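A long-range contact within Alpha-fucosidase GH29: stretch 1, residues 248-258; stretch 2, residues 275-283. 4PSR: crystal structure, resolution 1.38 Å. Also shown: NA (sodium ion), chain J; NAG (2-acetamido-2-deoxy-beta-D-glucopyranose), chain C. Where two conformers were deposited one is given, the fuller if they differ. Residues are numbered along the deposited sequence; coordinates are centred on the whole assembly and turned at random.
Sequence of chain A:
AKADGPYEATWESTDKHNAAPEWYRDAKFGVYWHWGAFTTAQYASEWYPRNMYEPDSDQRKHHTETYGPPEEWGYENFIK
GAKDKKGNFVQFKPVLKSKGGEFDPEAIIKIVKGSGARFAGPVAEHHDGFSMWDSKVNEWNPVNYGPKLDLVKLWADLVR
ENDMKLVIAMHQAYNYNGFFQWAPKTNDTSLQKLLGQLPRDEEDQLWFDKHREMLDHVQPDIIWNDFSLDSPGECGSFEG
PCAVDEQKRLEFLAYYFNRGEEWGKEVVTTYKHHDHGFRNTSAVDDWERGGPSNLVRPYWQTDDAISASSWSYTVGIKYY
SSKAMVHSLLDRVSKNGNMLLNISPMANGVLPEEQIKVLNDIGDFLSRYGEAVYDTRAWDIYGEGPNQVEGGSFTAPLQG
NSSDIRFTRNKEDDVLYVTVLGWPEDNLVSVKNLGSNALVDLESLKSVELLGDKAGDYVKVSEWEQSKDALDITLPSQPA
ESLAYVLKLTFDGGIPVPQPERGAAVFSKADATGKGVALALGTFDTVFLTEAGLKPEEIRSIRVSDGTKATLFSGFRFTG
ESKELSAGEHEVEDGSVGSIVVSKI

Stretch 1, residues 248-258: KRLEFLAYYFN
Stretch 2 275-283: DHGFRNTSA

The contact between residues 248-258 and 275-283 of this fucosidase illustrates a common principle: an irregular segment is held against a helix by Arg249, Leu253 and Phe257, a turn apart, with Phe252 beside Leu253, through one direct hydrogen bond at one end, apolar packing around Phe278 and a van der Waals contact of Phe257 with Ser282. Stretch 1 is helical throughout, phi/psi near -60/-45, its i to i-4 hydrogen bonds unbroken from Phe252 N to Lys248 O (2.9 Å) through Asn258 N to Ala254 O (2.9 Å). Stretch 2 has no regular helix or strand; the nearest CA atoms across the stretches are those of Arg249 and Gly277, 7.4 Å apart. Contacts progress in the same order along both chains. Arg249, Phe252, Leu253 and Phe257 direct CA-to-CB toward stretch 2, and together the stretches bury 340 Å².

At the polar end, Arg249 (chi1 m, chi2 t, chi3 m) presents its guanidinium edge to a carbonyl, NH1 donating to Gly277 O at 2.9 Å and 150°. Arg249 NH1 also donates to a water at 2.9 Å, and that water donates to His276 O at 3.1 Å, so direct and bridged bonds serve neighbouring carbonyls. Gly277 N (-69/-31) is tied back to Asp275 OD1, 2.8 Å.

Phe278 (-118/176; chi1 m, chi2 -17°) forms the apolar centre. Its CB points sideways, but the ring swings nearer the helix. Leu253 (m, t) makes a CH-pi contact over one face of the Phe278 ring, CD2 3.9 Å from its centroid and 6° off the normal. Arg249 CB meets the ring edge, 4.2 Å from Phe278 CE1. Phe252 (chi1 t, chi2 70°) joins rim to rim, CD2 to Phe278 CZ 3.7 Å, centroids 5.9 Å apart and planes at 13°; neither ring covers the other's face, so dispersion replaces stacking.

One turn beyond Leu253, Phe257 (chi1 m, chi2 -18°) packs on Ser282 (-132/-14; chi1 p) without hydrogen bonding, CZ to Ser282 O 3.7 Å and CE2 to Ser282 CB 3.9 Å.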

# COMPACT_ATOMS: atom_id res chain seq x y z
N LYS A 248 -0.41 20.92 14.43
CA LYS A 248 -1.33 20.81 13.30
C LYS A 248 -1.52 19.34 12.89
O LYS A 248 -2.64 18.91 12.55
CB LYS A 248 -0.90 21.68 12.14
CG LYS A 248 -1.04 23.21 12.45
CD LYS A 248 -2.47 23.57 12.62
CE LYS A 248 -2.68 25.00 13.02
NZ LYS A 248 -2.81 25.10 14.47
N ARG A 249 -0.45 18.55 12.93
CA ARG A 249 -0.59 17.11 12.71
C ARG A 249 -1.52 16.46 13.71
O ARG A 249 -2.40 15.70 13.35
CB ARG A 249 0.79 16.45 12.74
CG ARG A 249 1.60 16.72 11.51
CD ARG A 249 2.94 16.07 11.58
NE ARG A 249 3.98 16.85 12.26
CZ ARG A 249 4.79 16.38 13.20
NH1 ARG A 249 4.66 15.19 13.73
NH2 ARG A 249 5.75 17.18 13.66
N LEU A 250 -1.36 16.80 14.98
CA LEU A 250 -2.18 16.25 16.03
C LEU A 250 -3.64 16.72 15.91
O LEU A 250 -4.56 15.95 16.19
CB LEU A 250 -1.63 16.63 17.41
CG LEU A 250 -0.38 15.84 17.80
CD1 LEU A 250 0.25 16.48 19.04
CD2 LEU A 250 -0.77 14.40 18.09
N GLU A 251 -3.84 17.96 15.48
CA GLU A 251 -5.20 18.48 15.31
C GLU A 251 -5.90 17.74 14.14
O GLU A 251 -7.09 17.44 14.22
CB GLU A 251 -5.15 19.99 15.08
CG GLU A 251 -4.87 20.75 16.39
CD GLU A 251 -4.51 22.21 16.21
OE1 GLU A 251 -4.44 22.69 15.07
OE2 GLU A 251 -4.28 22.88 17.24
N PHE A 252 -5.15 17.46 13.07
CA PHE A 252 -5.69 16.63 11.98
C PHE A 252 -6.12 15.25 12.46
O PHE A 252 -7.26 14.81 12.18
CB PHE A 252 -4.67 16.46 10.84
CG PHE A 252 -5.06 15.34 9.92
CD1 PHE A 252 -6.16 15.45 9.06
CD2 PHE A 252 -4.36 14.14 9.95
CE1 PHE A 252 -6.54 14.38 8.24
CE2 PHE A 252 -4.72 13.07 9.13
CZ PHE A 252 -5.81 13.19 8.29
N LEU A 253 -5.24 14.54 13.18
CA LEU A 253 -5.55 13.20 13.65
C LEU A 253 -6.80 13.21 14.53
O LEU A 253 -7.72 12.40 14.34
CB LEU A 253 -4.32 12.60 14.38
CG LEU A 253 -3.09 12.35 13.52
CD1 LEU A 253 -1.88 11.99 14.38
CD2 LEU A 253 -3.38 11.22 12.50
N ALA A 254 -6.83 14.10 15.51
CA ALA A 254 -8.00 14.17 16.38
C ALA A 254 -9.28 14.52 15.61
O ALA A 254 -10.33 13.91 15.84
CB ALA A 254 -7.78 15.16 17.55
N TYR A 255 -9.19 15.48 14.69
CA TYR A 255 -10.37 15.88 13.92
C TYR A 255 -10.93 14.74 13.08
O TYR A 255 -12.12 14.44 13.13
CB TYR A 255 -10.06 17.10 13.06
CG TYR A 255 -11.28 17.76 12.46
CD1 TYR A 255 -11.87 18.85 13.09
CD2 TYR A 255 -11.84 17.33 11.27
CE1 TYR A 255 -12.97 19.48 12.56
CE2 TYR A 255 -12.93 17.96 10.72
CZ TYR A 255 -13.50 19.05 11.39
OH TYR A 255 -14.59 19.71 10.87
N TYR A 256 -10.05 14.07 12.35
CA TYR A 256 -10.47 12.97 11.50
C TYR A 256 -10.99 11.80 12.32
O TYR A 256 -12.05 11.24 12.00
CB TYR A 256 -9.30 12.55 10.62
CG TYR A 256 -9.65 11.49 9.57
CD1 TYR A 256 -10.88 11.48 8.91
CD2 TYR A 256 -8.72 10.51 9.21
CE1 TYR A 256 -11.16 10.55 7.91
CE2 TYR A 256 -9.01 9.56 8.23
CZ TYR A 256 -10.22 9.59 7.58
OH TYR A 256 -10.46 8.65 6.60
N PHE A 257 -10.28 11.41 13.39
CA PHE A 257 -10.73 10.28 14.19
C PHE A 257 -12.05 10.60 14.91
O PHE A 257 -12.92 9.73 15.05
CB PHE A 257 -9.63 9.85 15.19
CG PHE A 257 -8.35 9.38 14.56
CD1 PHE A 257 -8.29 9.00 13.22
CD2 PHE A 257 -7.19 9.31 15.32
CE1 PHE A 257 -7.09 8.57 12.67
CE2 PHE A 257 -5.98 8.91 14.76
CZ PHE A 257 -5.94 8.51 13.44
N ASN A 258 -12.26 11.85 15.30
CA ASN A 258 -13.55 12.25 15.87
C ASN A 258 -14.67 12.22 14.83
O ASN A 258 -15.77 11.79 15.13
CB ASN A 258 -13.47 13.63 16.51
CG ASN A 258 -12.79 13.61 17.85
OD1 ASN A 258 -12.86 12.62 18.57
ND2 ASN A 258 -12.13 14.71 18.20
N ASP A 275 8.75 8.27 7.25
CA ASP A 275 8.38 9.56 7.83
C ASP A 275 8.03 9.36 9.30
O ASP A 275 7.49 8.32 9.73
CB ASP A 275 7.17 10.08 7.02
CG ASP A 275 6.79 11.54 7.28
OD1 ASP A 275 7.07 12.09 8.38
OD2 ASP A 275 6.24 12.16 6.33
N HIS A 276 8.37 10.35 10.13
CA HIS A 276 8.13 10.28 11.56
C HIS A 276 6.90 11.09 11.97
O HIS A 276 6.61 11.25 13.15
CB HIS A 276 9.38 10.78 12.31
CG HIS A 276 10.61 9.98 12.03
ND1 HIS A 276 10.80 8.71 12.52
CD2 HIS A 276 11.71 10.27 11.29
CE1 HIS A 276 11.97 8.25 12.11
NE2 HIS A 276 12.54 9.17 11.36
N GLY A 277 6.18 11.62 11.00
CA GLY A 277 5.14 12.58 11.31
C GLY A 277 3.92 12.07 12.04
O GLY A 277 3.27 12.82 12.77
N PHE A 278 3.56 10.80 11.80
CA PHE A 278 2.51 10.14 12.55
C PHE A 278 3.14 8.93 13.27
O PHE A 278 4.32 8.62 13.06
CB PHE A 278 1.37 9.61 11.63
CG PHE A 278 0.54 10.68 10.91
CD1 PHE A 278 0.54 12.01 11.30
CD2 PHE A 278 -0.27 10.30 9.84
CE1 PHE A 278 -0.25 12.94 10.62
CE2 PHE A 278 -1.06 11.20 9.17
CZ PHE A 278 -1.05 12.53 9.56
N ARG A 279 2.33 8.25 14.07
CA ARG A 279 2.76 7.07 14.82
C ARG A 279 2.07 5.82 14.25
O ARG A 279 0.95 5.89 13.71
CB ARG A 279 2.42 7.22 16.32
CG ARG A 279 2.95 8.51 16.97
CD ARG A 279 4.39 8.39 17.40
NE ARG A 279 4.93 9.64 17.95
CZ ARG A 279 4.92 9.97 19.24
NH1 ARG A 279 5.45 11.12 19.62
NH2 ARG A 279 4.39 9.17 20.15
N ASN A 280 2.72 4.67 14.37
CA ASN A 280 2.18 3.40 13.89
C ASN A 280 1.23 2.78 14.89
O ASN A 280 0.70 1.69 14.65
CB ASN A 280 3.33 2.46 13.51
CG ASN A 280 4.25 2.15 14.65
OD1 ASN A 280 3.82 2.00 15.77
ND2 ASN A 280 5.53 2.05 14.36
N THR A 281 0.96 3.47 16.01
CA THR A 281 -0.13 3.12 16.90
C THR A 281 -1.51 3.43 16.31
O THR A 281 -2.47 2.70 16.57
CB THR A 281 -0.01 3.94 18.17
OG1 THR A 281 0.16 5.29 17.77
CG2 THR A 281 1.18 3.50 18.97
N SER A 282 -1.60 4.48 15.48
CA SER A 282 -2.91 4.95 15.04
C SER A 282 -3.01 5.18 13.53
O SER A 282 -4.12 5.35 13.02
CB SER A 282 -3.29 6.23 15.81
OG SER A 282 -2.39 7.24 15.57
N ALA A 283 -1.88 5.22 12.85
CA ALA A 283 -1.81 5.41 11.40
C ALA A 283 -1.10 4.22 10.78
O ALA A 283 -0.29 3.56 11.45
CB ALA A 283 -1.07 6.70 11.06
NA NA J . -4.07 2.24 18.16
C1 NAG C . 6.58 1.74 15.37
C2 NAG C . 7.70 0.88 14.85
C3 NAG C . 8.69 0.60 15.97
C4 NAG C . 9.16 1.91 16.61
C5 NAG C . 7.95 2.77 16.98
C6 NAG C . 8.33 4.15 17.49
C7 NAG C . 7.52 -0.78 13.04
C8 NAG C . 6.89 -2.05 12.60
N2 NAG C . 7.20 -0.36 14.27
O3 NAG C . 9.80 -0.11 15.44
O4 NAG C . 9.86 1.66 17.83
O5 NAG C . 7.11 2.97 15.84
O6 NAG C . 8.94 4.91 16.47
O7 NAG C . 8.28 -0.14 12.31
O HOH W 1 7.04 13.86 14.77
O HOH W 2 -4.03 0.35 16.53
O HOH W 3 -5.84 1.23 19.40
O HOH W 4 -2.41 1.23 19.66